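Local coordinates for uncharacterized protein PA2218 (PDB 2HDW) that is of unknown specific function but adopts an alpha/beta hydrolase fold and is probably a hydrolase related to E. coli YcjY, at residues P247-L252 / G281-M286; D265-P270 / A277-N282; N144-D149 / M286-S291; N187-D192 / K302-R307. All blocks are in the same frame, centred on the assembly; numbering follows the deposited sequence.

Interaction 1 (P247-L252 / G281-M286); sequences PPYNEL and GNAWTM
Tyr-249 lies against Ala-283 and reaches to Trp-284, and its side chain carries most of this meeting of two loops. Its CB and CG begin beside the carbonyl of Asn-282, with CB 3.3 Å from Asn-282 O. Further out, CD1 and CE1 meet the methyl of Ala-283, CE1 coming within 3.4 Å of Ala-283 CB, while Ala-283 CA sits over one ring face, offset toward the rim, in a CH-pi contact. A small residue suits position 283 because the ring passes so close to its backbone. At the far end CE2 and CZ meet the indole, and the hydroxyl OH comes in the indole plane to the edge of Trp-284, 3.2 Å from CD1. The side chains of Tyr-249 and Trp-284 cross at about a right angle, ring planes 77° apart. The base of the tyrosine is fixed by its backbone: Tyr-249 N donates to Asn-282 O at 2.8 Å, and Gly-281 N returns a weak bond to Tyr-249 O. Glycine fits position 281 because its positive phi would press a CB against the preceding carbonyl oxygen. Pro-248, which has no N-H to offer, touches Gly-281 O through CB and Asn-282 O through CA. At the exposed margin a water donates to both Glu-251 OE2 and Gly-281 O. The contact joins the loop between helices 220-240 and 258-267 to the one leading to helix 289-292; beyond it, the indole meets the ring of Phe-105, and Asn-250 and Leu-252 lean on helix 258-267.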
loop_
_atom_site.group_PDB
_atom_site.type_symbol
_atom_site.label_atom_id
_atom_site.label_comp_id
_atom_site.label_asym_id
_atom_site.label_seq_id
_atom_site.Cartn_x
_atom_site.Cartn_y
_atom_site.Cartn_z
ATOM N N PRO A 247 -6.922 19.182 -6.162
ATOM C CA PRO A 247 -7.600 19.782 -5.007
ATOM C C PRO A 247 -7.447 18.870 -3.787
ATOM O O PRO A 247 -7.291 17.658 -3.938
ATOM C CB PRO A 247 -9.049 19.880 -5.478
ATOM C CG PRO A 247 -8.902 20.087 -6.959
ATOM C CD PRO A 247 -7.832 19.084 -7.317
ATOM N N PRO A 248 -7.484 19.438 -2.567
ATOM C CA PRO A 248 -7.344 18.650 -1.335
ATOM C C PRO A 248 -8.203 17.385 -1.328
ATOM O O PRO A 248 -9.373 17.415 -1.708
ATOM C CB PRO A 248 -7.760 19.637 -0.246
ATOM C CG PRO A 248 -7.271 20.939 -0.797
ATOM C CD PRO A 248 -7.707 20.861 -2.252
ATOM N N TYR A 249 -7.609 16.286 -0.874
ATOM C CA TYR A 249 -8.274 14.988 -0.819
ATOM C C TYR A 249 -9.165 14.750 0.401
ATOM O O TYR A 249 -8.855 15.182 1.517
ATOM C CB TYR A 249 -7.221 13.874 -0.881
ATOM C CG TYR A 249 -6.771 13.492 -2.277
ATOM C CD1 TYR A 249 -6.708 14.434 -3.304
ATOM C CD2 TYR A 249 -6.398 12.179 -2.566
ATOM C CE1 TYR A 249 -6.286 14.072 -4.591
ATOM C CE2 TYR A 249 -5.977 11.809 -3.836
ATOM C CZ TYR A 249 -5.923 12.757 -4.844
ATOM O OH TYR A 249 -5.506 12.372 -6.098
ATOM N N ASN A 250 -10.261 14.039 0.164
ATOM C CA ASN A 250 -11.226 13.670 1.193
ATOM C C ASN A 250 -11.912 14.795 1.960
ATOM O O ASN A 250 -12.090 14.718 3.178
ATOM C CB ASN A 250 -10.579 12.687 2.169
ATOM C CG ASN A 250 -10.272 11.352 1.516
ATOM O OD1 ASN A 250 -9.129 10.887 1.517
ATOM N ND2 ASN A 250 -11.296 10.730 0.941
ATOM N N GLU A 251 -12.301 15.843 1.244
ATOM C CA GLU A 251 -13.017 16.951 1.860
ATOM C C GLU A 251 -14.451 16.792 1.367
ATOM O O GLU A 251 -14.695 16.731 0.163
ATOM C CB GLU A 251 -12.431 18.294 1.417
ATOM C CG GLU A 251 -10.944 18.426 1.726
ATOM C CD GLU A 251 -10.515 19.855 2.021
ATOM O OE1 GLU A 251 -10.827 20.760 1.211
ATOM O OE2 GLU A 251 -9.857 20.064 3.067
ATOM N N LEU A 252 -15.396 16.705 2.296
ATOM C CA LEU A 252 -16.789 16.511 1.924
ATOM C C LEU A 252 -17.528 17.810 1.603
ATOM O O LEU A 252 -17.421 18.796 2.326
ATOM C CB LEU A 252 -17.509 15.746 3.035
ATOM C CG LEU A 252 -16.868 14.395 3.384
ATOM C CD1 LEU A 252 -17.569 13.795 4.587
ATOM C CD2 LEU A 252 -16.953 13.454 2.187
ATOM N N GLY A 281 -6.066 15.324 3.393
ATOM C CA GLY A 281 -6.099 16.739 3.056
ATOM C C GLY A 281 -5.088 17.259 2.049
ATOM O O GLY A 281 -5.049 18.461 1.782
ATOM N N ASN A 282 -4.255 16.383 1.499
ATOM C CA ASN A 282 -3.286 16.820 0.505
ATOM C C ASN A 282 -3.671 16.255 -0.855
ATOM O O ASN A 282 -4.864 16.139 -1.152
ATOM C CB ASN A 282 -1.872 16.394 0.914
ATOM C CG ASN A 282 -1.443 17.033 2.220
ATOM O OD1 ASN A 282 -1.425 16.385 3.264
ATOM N ND2 ASN A 282 -1.119 18.322 2.171
ATOM N N ALA A 283 -2.692 15.907 -1.687
ATOM C CA ALA A 283 -3.008 15.379 -3.011
ATOM C C ALA A 283 -1.800 15.047 -3.857
ATOM O O ALA A 283 -0.687 15.481 -3.579
ATOM C CB ALA A 283 -3.862 16.372 -3.766
ATOM N N TRP A 284 -2.040 14.274 -4.908
ATOM C CA TRP A 284 -0.983 13.917 -5.841
ATOM C C TRP A 284 -0.900 15.078 -6.820
ATOM O O TRP A 284 -1.794 15.931 -6.862
ATOM C CB TRP A 284 -1.344 12.666 -6.641
ATOM C CG TRP A 284 -1.582 11.439 -5.816
ATOM C CD1 TRP A 284 -2.782 10.844 -5.562
ATOM C CD2 TRP A 284 -0.589 10.646 -5.155
ATOM N NE1 TRP A 284 -2.602 9.725 -4.783
ATOM C CE2 TRP A 284 -1.264 9.579 -4.519
ATOM C CE3 TRP A 284 0.805 10.731 -5.038
ATOM C CZ2 TRP A 284 -0.592 8.603 -3.773
ATOM C CZ3 TRP A 284 1.475 9.759 -4.294
ATOM C CH2 TRP A 284 0.771 8.710 -3.673
ATOM N N THR A 285 0.164 15.102 -7.607
ATOM C CA THR A 285 0.322 16.138 -8.620
ATOM C C THR A 285 -0.812 15.889 -9.600
ATOM O O THR A 285 -1.290 14.756 -9.721
ATOM C CB THR A 285 1.638 15.972 -9.377
ATOM O OG1 THR A 285 1.680 14.658 -9.953
ATOM C CG2 THR A 285 2.822 16.161 -8.440
ATOM N N MET A 286 -1.244 16.936 -10.297
ATOM C CA MET A 286 -2.325 16.799 -11.263
ATOM C C MET A 286 -1.979 15.820 -12.385
ATOM O O MET A 286 -2.856 15.136 -12.899
ATOM C CB MET A 286 -2.693 18.170 -11.856
ATOM C CG MET A 286 -3.499 19.072 -10.904
ATOM S SD MET A 286 -4.054 20.626 -11.666
ATOM C CE MET A 286 -5.455 20.042 -12.571
HETATM O O HOH W 1 -6.868 20.025 3.266
#

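Interaction 2 (D265-P270 / A277-N282); sequences DYYMTP and AVNSGN
Tyr-267 and Asn-279 lie side by side, so that Asn-279 CB rests over the centre of the phenol ring, 3.4 Å from its centroid, a CH-pi contact. The ring and amide planes stand 73° apart. Asn-279 ND2 gives a weak hydrogen bond to Tyr-267 OH at 3.1 Å, but its stronger partner is Phe-105 O. An asparagine suits this place because its short methylene can lie on the ring while its amide still serves two oxygens. At the other end of the tyrosine, Ser-280 OG donates to Tyr-267 O at 2.8 Å, in the carbonyl plane and on a lone pair. Met-268, its chain bent at chi2 (-66°) and chi3 (-94°), brings SD to 3.4 Å from Gly-281 N and CE against Gly-281 CA, where a CB would be tight. In the next shell, Tyr-266 CD2 lies over the opposite face of the Tyr-267 ring, and Gln-111 NE2 and His-274 N make weak bonds to Ser-280 OG. The contact closes a loop after helix 258-267, the chain returning to an inverse gamma turn centred on Ser-280. Through Phe-105 O and the Gly-106 backbone, Asn-279 ties it to the loop after strand 96-102 of the alpha/beta hydrolase core.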
loop_
_atom_site.group_PDB
_atom_site.type_symbol
_atom_site.label_atom_id
_atom_site.label_comp_id
_atom_site.label_asym_id
_atom_site.label_seq_id
_atom_site.Cartn_x
_atom_site.Cartn_y
_atom_site.Cartn_z
ATOM N N ASP A 265 -14.023 9.998 7.175
ATOM C CA ASP A 265 -14.052 9.679 8.598
ATOM C C ASP A 265 -12.767 9.033 9.083
ATOM O O ASP A 265 -12.449 9.083 10.267
ATOM C CB ASP A 265 -15.242 8.780 8.915
ATOM C CG ASP A 265 -16.563 9.504 8.760
ATOM O OD1 ASP A 265 -16.551 10.751 8.686
ATOM O OD2 ASP A 265 -17.608 8.832 8.716
ATOM N N TYR A 266 -12.023 8.425 8.169
ATOM C CA TYR A 266 -10.765 7.802 8.553
ATOM C C TYR A 266 -9.604 8.782 8.398
ATOM O O TYR A 266 -8.874 9.070 9.353
ATOM C CB TYR A 266 -10.487 6.568 7.691
ATOM C CG TYR A 266 -9.139 5.949 7.989
ATOM C CD1 TYR A 266 -8.933 5.201 9.150
ATOM C CD2 TYR A 266 -8.050 6.170 7.147
ATOM C CE1 TYR A 266 -7.673 4.690 9.467
ATOM C CE2 TYR A 266 -6.786 5.671 7.456
ATOM C CZ TYR A 266 -6.605 4.934 8.614
ATOM O OH TYR A 266 -5.354 4.453 8.922
ATOM N N TYR A 267 -9.449 9.296 7.181
ATOM C CA TYR A 267 -8.358 10.206 6.844
ATOM C C TYR A 267 -8.451 11.634 7.369
ATOM O O TYR A 267 -7.432 12.312 7.492
ATOM C CB TYR A 267 -8.188 10.264 5.321
ATOM C CG TYR A 267 -7.602 9.017 4.693
ATOM C CD1 TYR A 267 -6.283 8.636 4.947
ATOM C CD2 TYR A 267 -8.363 8.225 3.827
ATOM C CE1 TYR A 267 -5.731 7.495 4.352
ATOM C CE2 TYR A 267 -7.822 7.082 3.228
ATOM C CZ TYR A 267 -6.507 6.724 3.496
ATOM O OH TYR A 267 -5.974 5.590 2.915
ATOM N N MET A 268 -9.651 12.102 7.683
ATOM C CA MET A 268 -9.781 13.481 8.139
ATOM C C MET A 268 -10.375 13.696 9.530
ATOM O O MET A 268 -11.011 14.715 9.799
ATOM C CB MET A 268 -10.546 14.291 7.090
ATOM C CG MET A 268 -9.749 14.493 5.788
ATOM S SD MET A 268 -8.281 15.514 6.014
ATOM C CE MET A 268 -8.973 17.146 5.554
ATOM N N THR A 269 -10.173 12.719 10.406
ATOM C CA THR A 269 -10.618 12.819 11.787
ATOM C C THR A 269 -9.479 12.193 12.575
ATOM O O THR A 269 -8.560 11.615 11.992
ATOM C CB THR A 269 -11.901 12.011 12.083
ATOM O OG1 THR A 269 -11.586 10.613 12.132
ATOM C CG2 THR A 269 -12.963 12.266 11.023
ATOM N N PRO A 270 -9.509 12.318 13.904
ATOM C CA PRO A 270 -8.440 11.729 14.711
ATOM C C PRO A 270 -8.294 10.216 14.507
ATOM O O PRO A 270 -7.258 9.637 14.845
ATOM C CB PRO A 270 -8.854 12.099 16.133
ATOM C CG PRO A 270 -9.440 13.464 15.937
ATOM C CD PRO A 270 -10.315 13.257 14.707
ATOM N N ALA A 277 0.145 12.416 4.961
ATOM C CA ALA A 277 -0.569 11.595 3.982
ATOM C C ALA A 277 -1.276 12.384 2.890
ATOM O O ALA A 277 -1.909 13.413 3.155
ATOM C CB ALA A 277 -1.580 10.692 4.690
ATOM N N VAL A 278 -1.156 11.890 1.657
ATOM C CA VAL A 278 -1.817 12.501 0.510
ATOM C C VAL A 278 -3.323 12.507 0.766
ATOM O O VAL A 278 -4.007 13.509 0.546
ATOM C CB VAL A 278 -1.557 11.689 -0.789
ATOM C CG1 VAL A 278 -2.646 11.991 -1.829
ATOM C CG2 VAL A 278 -0.188 12.027 -1.348
ATOM N N ASN A 279 -3.838 11.377 1.238
ATOM C CA ASN A 279 -5.264 11.256 1.485
ATOM C C ASN A 279 -5.776 12.113 2.634
ATOM O O ASN A 279 -6.970 12.389 2.716
ATOM C CB ASN A 279 -5.629 9.784 1.700
ATOM C CG ASN A 279 -5.313 8.933 0.479
ATOM O OD1 ASN A 279 -5.255 9.447 -0.641
ATOM N ND2 ASN A 279 -5.114 7.633 0.685
ATOM N N SER A 280 -4.882 12.544 3.516
ATOM C CA SER A 280 -5.294 13.381 4.638
ATOM C C SER A 280 -5.225 14.873 4.318
ATOM O O SER A 280 -4.418 15.602 4.890
ATOM C CB SER A 280 -4.447 13.083 5.882
ATOM O OG SER A 280 -4.815 11.849 6.484
ATOM N N GLY A 281 -6.066 15.324 3.393
ATOM C CA GLY A 281 -6.099 16.739 3.056
ATOM C C GLY A 281 -5.088 17.259 2.049
ATOM O O GLY A 281 -5.049 18.461 1.782
ATOM N N ASN A 282 -4.255 16.383 1.499
ATOM C CA ASN A 282 -3.286 16.820 0.505
ATOM C C ASN A 282 -3.671 16.255 -0.855
ATOM O O ASN A 282 -4.864 16.139 -1.152
ATOM C CB ASN A 282 -1.872 16.394 0.914
ATOM C CG ASN A 282 -1.443 17.033 2.220
ATOM O OD1 ASN A 282 -1.425 16.385 3.264
ATOM N ND2 ASN A 282 -1.119 18.322 2.171
#

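Interaction 3 (N144-D149 / M286-S291); sequences NVASPD and MTTPLS
Asn-144 opens the segment at a distance, its carbonyl O 4.0 Å from Thr-288 OG1, while its ND2 turns to another stretch with a weak bond to Ala-283 O. The CG2 of Val-145, anti to the backbone N, comes 3.7 Å from Thr-288 OG1, and the two side chains cross obliquely. Next comes Ala-146, whose CB lies 4.0 Å from Thr-288 CG2. Threonine suits this spot because its methyl can pack on alanine while its hydroxyl faces the backbone at Val-145 and Ala-146; the hydrogen-bond partner of that hydroxyl is Thr-285 OG1. The carbonyl of Ala-146 is joined to the other segment by one water, which donates to Ala-146 O and to Thr-288 O, each at 2.7 Å, and accepts from Ser-291 OG at 2.9 Å. The two segments have no direct hydrogen bond, so this water is their polar link. Ser-291 OG, set between the backbone N and the carbonyl carbon (chi1 59°), also touches Ser-147 CA and comes 3.3 Å from Pro-148 CD. Ser-147 is the N-cap of helix 148-164: its OG accepts from Ile-150 N and, weakly, from Asp-149 N. Proline fits the first turn that follows, where no N-H is required, and its CD packs on the small Ser-291 side chain. Thus the approach to helix 148-164 lies against the start of helix 289-292; Ala-146 and Pro-148 also touch Phe-292, Pro-148 reaches Thr-207 of helix 206-212, and Leu-290 leans on helix 220-240.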
loop_
_atom_site.group_PDB
_atom_site.type_symbol
_atom_site.label_atom_id
_atom_site.label_comp_id
_atom_site.label_asym_id
_atom_site.label_seq_id
_atom_site.Cartn_x
_atom_site.Cartn_y
_atom_site.Cartn_z
ATOM N N ASN A 144 4.877 13.952 -3.607
ATOM C CA ASN A 144 3.582 13.378 -3.942
ATOM C C ASN A 144 3.266 13.100 -5.407
ATOM O O ASN A 144 2.242 13.553 -5.935
ATOM C CB ASN A 144 2.471 14.242 -3.337
ATOM C CG ASN A 144 2.508 14.252 -1.820
ATOM O OD1 ASN A 144 3.237 13.469 -1.207
ATOM N ND2 ASN A 144 1.718 15.131 -1.206
ATOM N N VAL A 145 4.156 12.366 -6.063
ATOM C CA VAL A 145 3.932 11.947 -7.437
ATOM C C VAL A 145 3.982 10.422 -7.310
ATOM O O VAL A 145 4.611 9.908 -6.386
ATOM C CB VAL A 145 5.032 12.474 -8.399
ATOM C CG1 VAL A 145 6.387 11.951 -7.995
ATOM C CG2 VAL A 145 4.705 12.064 -9.833
ATOM N N ALA A 146 3.299 9.698 -8.189
ATOM C CA ALA A 146 3.296 8.237 -8.106
ATOM C C ALA A 146 3.440 7.585 -9.473
ATOM O O ALA A 146 3.305 8.241 -10.499
ATOM C CB ALA A 146 2.011 7.749 -7.433
ATOM N N SER A 147 3.700 6.281 -9.472
ATOM C CA SER A 147 3.881 5.520 -10.706
ATOM C C SER A 147 3.707 4.036 -10.401
ATOM O O SER A 147 4.195 3.552 -9.383
ATOM C CB SER A 147 5.281 5.788 -11.265
ATOM O OG SER A 147 5.794 4.675 -11.971
ATOM N N PRO A 148 3.003 3.294 -11.273
ATOM C CA PRO A 148 2.831 1.865 -10.987
ATOM C C PRO A 148 4.162 1.127 -11.030
ATOM O O PRO A 148 4.368 0.149 -10.306
ATOM C CB PRO A 148 1.868 1.408 -12.079
ATOM C CG PRO A 148 2.202 2.314 -13.222
ATOM C CD PRO A 148 2.355 3.659 -12.544
ATOM N N ASP A 149 5.065 1.611 -11.875
ATOM C CA ASP A 149 6.390 1.003 -12.028
ATOM C C ASP A 149 7.237 1.268 -10.786
ATOM O O ASP A 149 7.689 0.338 -10.116
ATOM C CB ASP A 149 7.088 1.584 -13.262
ATOM C CG ASP A 149 8.392 0.871 -13.603
ATOM O OD1 ASP A 149 9.086 0.408 -12.681
ATOM O OD2 ASP A 149 8.738 0.797 -14.804
ATOM N N MET A 286 -1.244 16.936 -10.297
ATOM C CA MET A 286 -2.325 16.799 -11.263
ATOM C C MET A 286 -1.979 15.820 -12.385
ATOM O O MET A 286 -2.856 15.136 -12.899
ATOM C CB MET A 286 -2.693 18.170 -11.856
ATOM C CG MET A 286 -3.499 19.072 -10.904
ATOM S SD MET A 286 -4.054 20.626 -11.666
ATOM C CE MET A 286 -5.455 20.042 -12.571
ATOM N N THR A 287 -0.708 15.719 -12.759
ATOM C CA THR A 287 -0.350 14.806 -13.845
ATOM C C THR A 287 0.033 13.370 -13.445
ATOM O O THR A 287 0.429 12.568 -14.295
ATOM C CB THR A 287 0.761 15.423 -14.737
ATOM O OG1 THR A 287 1.882 15.816 -13.934
ATOM C CG2 THR A 287 0.215 16.649 -15.464
ATOM N N THR A 288 -0.114 13.033 -12.166
ATOM C CA THR A 288 0.221 11.684 -11.696
ATOM C C THR A 288 -0.475 10.552 -12.465
ATOM O O THR A 288 0.143 9.533 -12.772
ATOM C CB THR A 288 -0.086 11.527 -10.178
ATOM O OG1 THR A 288 1.000 12.072 -9.414
ATOM C CG2 THR A 288 -0.280 10.057 -9.803
ATOM N N PRO A 289 -1.770 10.712 -12.788
ATOM C CA PRO A 289 -2.509 9.674 -13.520
ATOM C C PRO A 289 -1.930 9.205 -14.867
ATOM O O PRO A 289 -2.210 8.097 -15.306
ATOM C CB PRO A 289 -3.893 10.297 -13.695
ATOM C CG PRO A 289 -4.019 11.183 -12.482
ATOM C CD PRO A 289 -2.663 11.829 -12.426
ATOM N N LEU A 290 -1.130 10.036 -15.524
ATOM C CA LEU A 290 -0.576 9.656 -16.823
ATOM C C LEU A 290 0.084 8.279 -16.886
ATOM O O LEU A 290 -0.113 7.543 -17.855
ATOM C CB LEU A 290 0.407 10.719 -17.307
ATOM C CG LEU A 290 -0.238 12.038 -17.736
ATOM C CD1 LEU A 290 0.835 13.080 -17.944
ATOM C CD2 LEU A 290 -1.057 11.828 -19.017
ATOM N N SER A 291 0.862 7.917 -15.872
ATOM C CA SER A 291 1.518 6.609 -15.892
ATOM C C SER A 291 0.524 5.483 -15.634
ATOM O O SER A 291 0.501 4.492 -16.365
ATOM C CB SER A 291 2.656 6.548 -14.861
ATOM O OG SER A 291 2.177 6.789 -13.552
HETATM O O HOH W 2 2.806 9.525 -12.797
#

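Interaction 4 (N187-D192 / K302-R307); sequences NAVAVD and KEISPR
A guanidinium gathering backbone carbonyls makes this a polar contact with an apolar floor, set where the last turn of helix 180-191 meets the loop that enters strand 309-314. Arg-307 approaches Val-189 O with two nitrogens, NH2 at 2.8 Å and NH1 at 2.9 Å, both weak bonds by their angles. NH1 also gives Asp-192 O a weak bond and has a firmer partner in Val-195 O. On its own loop the group is held by NH2 to Glu-303 O, which lies in the guanidinium plane, and by NE to Ile-304 O at 3.0 Å, on a lone pair of that carbonyl. The bend at chi3 (-65°) turns NE from the otherwise extended chain toward that oxygen. Arginine suits the place because several N-H groups at one flat tip can serve carbonyls at a helix end, whose partial negative charge would probably favour the cation. Val-189 CG1 lies over one face of the guanidinium, 3.4 Å from Arg-307 NH1. Beneath, Ile-304 CG1 packs on Val-189 CG1 at 4.0 Å and near Ala-190, whose small side chain lets the backbones come close. At the exposed side a water donates to Ala-190 O and Glu-303 OE1. Around this joint, Ala-188 faces helix 148-164, Asp-192 bonds Ser-156 of that helix, and the chain leads on from Arg-307 into strand 309-314 of the central sheet.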
loop_
_atom_site.group_PDB
_atom_site.type_symbol
_atom_site.label_atom_id
_atom_site.label_comp_id
_atom_site.label_asym_id
_atom_site.label_seq_id
_atom_site.Cartn_x
_atom_site.Cartn_y
_atom_site.Cartn_z
ATOM N N ASN A 187 1.624 -7.301 -8.096
ATOM C CA ASN A 187 2.471 -6.948 -9.232
ATOM C C ASN A 187 3.936 -7.242 -8.916
ATOM O O ASN A 187 4.662 -7.781 -9.750
ATOM C CB ASN A 187 2.319 -5.461 -9.567
ATOM C CG ASN A 187 2.725 -5.138 -10.996
ATOM O OD1 ASN A 187 3.486 -4.194 -11.246
ATOM N ND2 ASN A 187 2.208 -5.907 -11.945
ATOM N N ALA A 188 4.357 -6.886 -7.706
ATOM C CA ALA A 188 5.736 -7.105 -7.272
ATOM C C ALA A 188 6.085 -8.584 -7.131
ATOM O O ALA A 188 7.142 -9.028 -7.586
ATOM C CB ALA A 188 5.986 -6.389 -5.943
ATOM N N VAL A 189 5.199 -9.346 -6.495
ATOM C CA VAL A 189 5.435 -10.772 -6.272
ATOM C C VAL A 189 5.560 -11.593 -7.560
ATOM O O VAL A 189 6.294 -12.580 -7.607
ATOM C CB VAL A 189 4.317 -11.384 -5.390
ATOM C CG1 VAL A 189 4.580 -12.873 -5.173
ATOM C CG2 VAL A 189 4.261 -10.654 -4.043
ATOM N N ALA A 190 4.840 -11.190 -8.599
ATOM C CA ALA A 190 4.891 -11.902 -9.869
ATOM C C ALA A 190 6.319 -12.021 -10.407
ATOM O O ALA A 190 6.706 -13.077 -10.915
ATOM C CB ALA A 190 4.011 -11.197 -10.896
ATOM N N VAL A 191 7.101 -10.951 -10.303
ATOM C CA VAL A 191 8.472 -10.990 -10.810
ATOM C C VAL A 191 9.567 -11.119 -9.757
ATOM O O VAL A 191 10.672 -11.538 -10.085
ATOM C CB VAL A 191 8.810 -9.763 -11.696
ATOM C CG1 VAL A 191 8.035 -9.841 -13.008
ATOM C CG2 VAL A 191 8.511 -8.472 -10.954
ATOM N N ASP A 192 9.275 -10.754 -8.507
ATOM C CA ASP A 192 10.266 -10.876 -7.438
ATOM C C ASP A 192 10.099 -12.265 -6.812
ATOM O O ASP A 192 9.298 -12.452 -5.899
ATOM C CB ASP A 192 10.048 -9.805 -6.371
ATOM C CG ASP A 192 11.179 -9.760 -5.350
ATOM O OD1 ASP A 192 11.983 -10.720 -5.285
ATOM O OD2 ASP A 192 11.261 -8.764 -4.606
ATOM N N LYS A 302 -0.503 -14.612 -12.892
ATOM C CA LYS A 302 -0.537 -16.072 -12.853
ATOM C C LYS A 302 0.831 -16.678 -12.560
ATOM O O LYS A 302 0.935 -17.868 -12.242
ATOM C CB LYS A 302 -1.066 -16.637 -14.175
ATOM C CG LYS A 302 -2.542 -16.372 -14.418
ATOM C CD LYS A 302 -2.968 -16.894 -15.790
ATOM C CE LYS A 302 -4.464 -16.723 -16.014
ATOM N NZ LYS A 302 -4.879 -17.116 -17.394
ATOM N N GLU A 303 1.875 -15.860 -12.662
ATOM C CA GLU A 303 3.228 -16.331 -12.409
ATOM C C GLU A 303 3.642 -16.223 -10.952
ATOM O O GLU A 303 4.813 -16.395 -10.610
ATOM C CB GLU A 303 4.219 -15.620 -13.336
ATOM C CG GLU A 303 4.077 -16.124 -14.772
ATOM C CD GLU A 303 4.982 -15.423 -15.758
ATOM O OE1 GLU A 303 6.109 -15.045 -15.381
ATOM O OE2 GLU A 303 4.564 -15.265 -16.922
ATOM N N ILE A 304 2.667 -15.930 -10.097
ATOM C CA ILE A 304 2.911 -15.898 -8.667
ATOM C C ILE A 304 2.907 -17.384 -8.307
ATOM O O ILE A 304 3.716 -17.849 -7.499
ATOM C CB ILE A 304 1.784 -15.143 -7.910
ATOM C CG1 ILE A 304 1.973 -13.630 -8.092
ATOM C CG2 ILE A 304 1.807 -15.501 -6.422
ATOM C CD1 ILE A 304 0.811 -12.785 -7.582
ATOM N N SER A 305 2.000 -18.136 -8.927
ATOM C CA SER A 305 1.925 -19.581 -8.681
ATOM C C SER A 305 3.286 -20.163 -9.078
ATOM O O SER A 305 3.934 -19.649 -9.991
ATOM C CB SER A 305 0.820 -20.205 -9.538
ATOM O OG SER A 305 0.795 -21.620 -9.406
ATOM N N PRO A 306 3.723 -21.262 -8.432
ATOM C CA PRO A 306 3.110 -22.059 -7.361
ATOM C C PRO A 306 2.972 -21.388 -5.992
ATOM O O PRO A 306 2.412 -21.989 -5.074
ATOM C CB PRO A 306 4.014 -23.298 -7.278
ATOM C CG PRO A 306 4.695 -23.339 -8.604
ATOM C CD PRO A 306 4.972 -21.893 -8.883
ATOM N N ARG A 307 3.495 -20.176 -5.835
ATOM C CA ARG A 307 3.383 -19.472 -4.550
ATOM C C ARG A 307 1.915 -19.101 -4.314
ATOM O O ARG A 307 1.198 -18.784 -5.257
ATOM C CB ARG A 307 4.263 -18.219 -4.549
ATOM C CG ARG A 307 5.755 -18.530 -4.562
ATOM C CD ARG A 307 6.572 -17.301 -4.933
ATOM N NE ARG A 307 6.297 -16.863 -6.302
ATOM C CZ ARG A 307 6.640 -15.672 -6.789
ATOM N NH1 ARG A 307 7.268 -14.794 -6.017
ATOM N NH2 ARG A 307 6.354 -15.357 -8.047
HETATM O O HOH W 3 6.719 -13.037 -13.751
#

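Interactions 1, 2 and 3 form one neighbourhood; interaction 4 touches none of them, though its nearest atoms come within about 5 Å of interaction 3. The centres of interactions 1 and 2 are 9 Å apart and they share Gly-281 and Asn-282; those of interactions 1 and 3 are 14 Å apart and they share Met-286. The run 277-291 thus meets three partners in turn. Along the chain, interactions 1 and 2 are nested inside the loop that interaction 3 closes, whereas interactions 3 and 4 alternate. Interactions 1 and 2 fold the region between strands 197-201 and 309-314 on itself, while interactions 3 and 4 join it to the approach to helix 148-164 and to the end of helix 180-191.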